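Local coordinates for protein POU domain, class 6, transcription factor 1 (Homo sapiens, PDB 3D1N) that regulates transcription through a POU domain that binds promoter DNA, probably preferring a variant of the octamer motif, at residues S42-S45 against R46-L50. The protein carries 2 engineered substitutions. Numbering follows the deposited sequence.
Sequences SAIS and RFEKL. Engineered in segment 42-45: Ser45 (natural residue Cys). With nucleotides of chain C.
Phe47 N donates to Ala43 O at 2.7 Å in helix 41-49. This is the recognition helix of the POU-specific helix-turn-helix, whose first helix is 24-31. The i to i+4 ladder continues with Glu48 N to Ile44 O and Lys49 N to Ser45 O, each 2.9 Å. One flank of the helix meets DNA. Ser42 OG, swung anti to its own N (chi1 -166°), donates to the base atom O4 of DT12 of chain C at 2.8 Å, reading the edge of the thymine. A turn later, the engineered Ser45 (Cys in the natural protein) reaches the sugar-phosphate backbone instead, its OG donating a hydrogen bond of 3.1 Å to OP2 of DA11 of chain C. Lys49 curls its alkyl chain along the same phosphate. On the inner side, Phe47 sends its ring among Phe9, Leu60 and Leu64, while the Glu48 carboxylate is gripped by Arg17 and Gln24, tying the recognition helix to helices 4-18 and 24-31. Arg46 bends outward to a salt bridge with Asp51. Leu50 ends the helix in a Schellman motif: its phi turns positive (64°), and Leu50 N bonds back to Phe47 O at 2.8 Å.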
loop_
_atom_site.group_PDB
_atom_site.type_symbol
_atom_site.label_atom_id
_atom_site.label_comp_id
_atom_site.label_asym_id
_atom_site.label_seq_id
_atom_site.Cartn_x
_atom_site.Cartn_y
_atom_site.Cartn_z
ATOM N N SER K 42 -17.158 2.156 9.126
ATOM C CA SER K 42 -17.752 2.844 7.980
ATOM C C SER K 42 -18.080 4.284 8.301
ATOM O O SER K 42 -17.826 5.185 7.494
ATOM C CB SER K 42 -19.022 2.146 7.515
ATOM O OG SER K 42 -19.372 2.643 6.235
ATOM N N ALA K 43 -18.651 4.487 9.485
ATOM C CA ALA K 43 -18.843 5.825 10.036
ATOM C C ALA K 43 -17.546 6.629 9.924
ATOM O O ALA K 43 -17.479 7.636 9.203
ATOM C CB ALA K 43 -19.281 5.727 11.484
ATOM N N ILE K 44 -16.512 6.154 10.619
ATOM C CA ILE K 44 -15.207 6.806 10.629
ATOM C C ILE K 44 -14.717 7.124 9.225
ATOM O O ILE K 44 -14.309 8.254 8.933
ATOM C CB ILE K 44 -14.161 5.918 11.296
ATOM C CG1 ILE K 44 -14.786 5.148 12.466
ATOM C CG2 ILE K 44 -12.957 6.753 11.718
ATOM C CD1 ILE K 44 -15.091 5.991 13.689
ATOM N N SER K 45 -14.755 6.116 8.361
ATOM C CA SER K 45 -14.403 6.316 6.967
ATOM C C SER K 45 -15.172 7.495 6.357
ATOM O O SER K 45 -14.557 8.508 5.988
ATOM C CB SER K 45 -14.647 5.045 6.163
ATOM O OG SER K 45 -14.386 5.291 4.791
ATOM N N ARG K 46 -16.507 7.356 6.278
ATOM C CA ARG K 46 -17.404 8.380 5.718
ATOM C C ARG K 46 -17.094 9.743 6.309
ATOM O O ARG K 46 -16.964 10.729 5.582
ATOM C CB ARG K 46 -18.882 8.074 6.002
ATOM C CG ARG K 46 -19.355 6.664 5.699
ATOM C CD ARG K 46 -19.909 6.528 4.307
ATOM N NE ARG K 46 -21.243 7.104 4.186
ATOM C CZ ARG K 46 -21.987 7.037 3.084
ATOM N NH1 ARG K 46 -21.527 6.414 2.004
ATOM N NH2 ARG K 46 -23.190 7.595 3.062
ATOM N N PHE K 47 -16.989 9.793 7.635
ATOM C CA PHE K 47 -16.673 11.037 8.315
ATOM C C PHE K 47 -15.437 11.689 7.713
ATOM O O PHE K 47 -15.486 12.817 7.205
ATOM C CB PHE K 47 -16.424 10.798 9.799
ATOM C CG PHE K 47 -16.257 12.073 10.581
ATOM C CD1 PHE K 47 -15.020 12.701 10.664
ATOM C CD2 PHE K 47 -17.348 12.663 11.214
ATOM C CE1 PHE K 47 -14.868 13.883 11.375
ATOM C CE2 PHE K 47 -17.205 13.844 11.926
ATOM C CZ PHE K 47 -15.963 14.456 12.006
ATOM N N GLU K 48 -14.328 10.960 7.792
ATOM C CA GLU K 48 -13.047 11.417 7.289
ATOM C C GLU K 48 -13.167 11.959 5.885
ATOM O O GLU K 48 -12.757 13.086 5.604
ATOM C CB GLU K 48 -12.071 10.254 7.281
ATOM C CG GLU K 48 -11.675 9.785 8.655
ATOM C CD GLU K 48 -10.435 8.928 8.618
ATOM O OE1 GLU K 48 -10.087 8.444 7.517
ATOM O OE2 GLU K 48 -9.808 8.744 9.685
ATOM N N LYS K 49 -13.730 11.139 5.004
ATOM C CA LYS K 49 -13.860 11.480 3.593
ATOM C C LYS K 49 -14.930 12.535 3.347
ATOM O O LYS K 49 -15.102 12.998 2.214
ATOM C CB LYS K 49 -14.167 10.229 2.776
ATOM C CG LYS K 49 -12.956 9.344 2.517
ATOM C CD LYS K 49 -12.009 9.975 1.507
ATOM C CE LYS K 49 -11.617 8.966 0.427
ATOM N NZ LYS K 49 -12.759 8.632 -0.491
ATOM N N LEU K 50 -15.638 12.911 4.412
ATOM C CA LEU K 50 -16.733 13.883 4.342
ATOM C C LEU K 50 -17.893 13.378 3.490
ATOM O O LEU K 50 -18.294 14.029 2.528
ATOM C CB LEU K 50 -16.245 15.234 3.805
ATOM C CG LEU K 50 -15.203 15.970 4.648
ATOM C CD1 LEU K 50 -14.703 17.220 3.926
ATOM C CD2 LEU K 50 -15.766 16.315 6.025
ATOM P P DA C 11 -10.842 5.825 3.424
ATOM O OP1 DA C 11 -10.405 6.996 2.622
ATOM O OP2 DA C 11 -11.332 6.037 4.804
ATOM O "O5'" DA C 11 -11.864 5.010 2.501
ATOM C "C5'" DA C 11 -11.516 4.952 1.111
ATOM C "C4'" DA C 11 -12.491 4.132 0.276
ATOM O "O4'" DA C 11 -12.809 2.906 0.971
ATOM C "C3'" DA C 11 -13.823 4.808 -0.021
ATOM O "O3'" DA C 11 -13.945 4.977 -1.422
ATOM C "C2'" DA C 11 -14.879 3.865 0.564
ATOM C "C1'" DA C 11 -14.144 2.544 0.745
ATOM N N9 DA C 11 -14.486 1.733 1.913
ATOM C C8 DA C 11 -14.294 2.030 3.248
ATOM N N7 DA C 11 -14.685 1.059 4.068
ATOM C C5 DA C 11 -15.154 0.066 3.206
ATOM C C6 DA C 11 -15.706 -1.218 3.431
ATOM N N6 DA C 11 -15.876 -1.743 4.647
ATOM N N1 DA C 11 -16.071 -1.948 2.353
ATOM C C2 DA C 11 -15.883 -1.410 1.138
ATOM N N3 DA C 11 -15.376 -0.222 0.794
ATOM C C4 DA C 11 -15.030 0.468 1.883
ATOM P P DT C 12 -15.292 5.609 -1.996
ATOM O OP1 DT C 12 -15.180 5.876 -3.454
ATOM O OP2 DT C 12 -15.712 6.675 -1.052
ATOM O "O5'" DT C 12 -16.252 4.356 -1.810
ATOM C "C5'" DT C 12 -16.265 3.378 -2.816
ATOM C "C4'" DT C 12 -17.375 2.405 -2.491
ATOM O "O4'" DT C 12 -17.280 1.959 -1.121
ATOM C "C3'" DT C 12 -18.775 2.995 -2.586
ATOM O "O3'" DT C 12 -19.409 2.308 -3.657
ATOM C "C2'" DT C 12 -19.395 2.702 -1.214
ATOM C "C1'" DT C 12 -18.570 1.515 -0.780
ATOM N N1 DT C 12 -18.540 1.258 0.659
ATOM C C2 DT C 12 -18.893 0.006 1.126
ATOM O O2 DT C 12 -19.257 -0.916 0.418
ATOM N N3 DT C 12 -18.813 -0.140 2.480
ATOM C C4 DT C 12 -18.414 0.825 3.379
ATOM O O4 DT C 12 -18.384 0.593 4.582
ATOM C C5 DT C 12 -18.046 2.110 2.821
ATOM C C7 DT C 12 -17.562 3.213 3.725
ATOM C C6 DT C 12 -18.122 2.270 1.495
#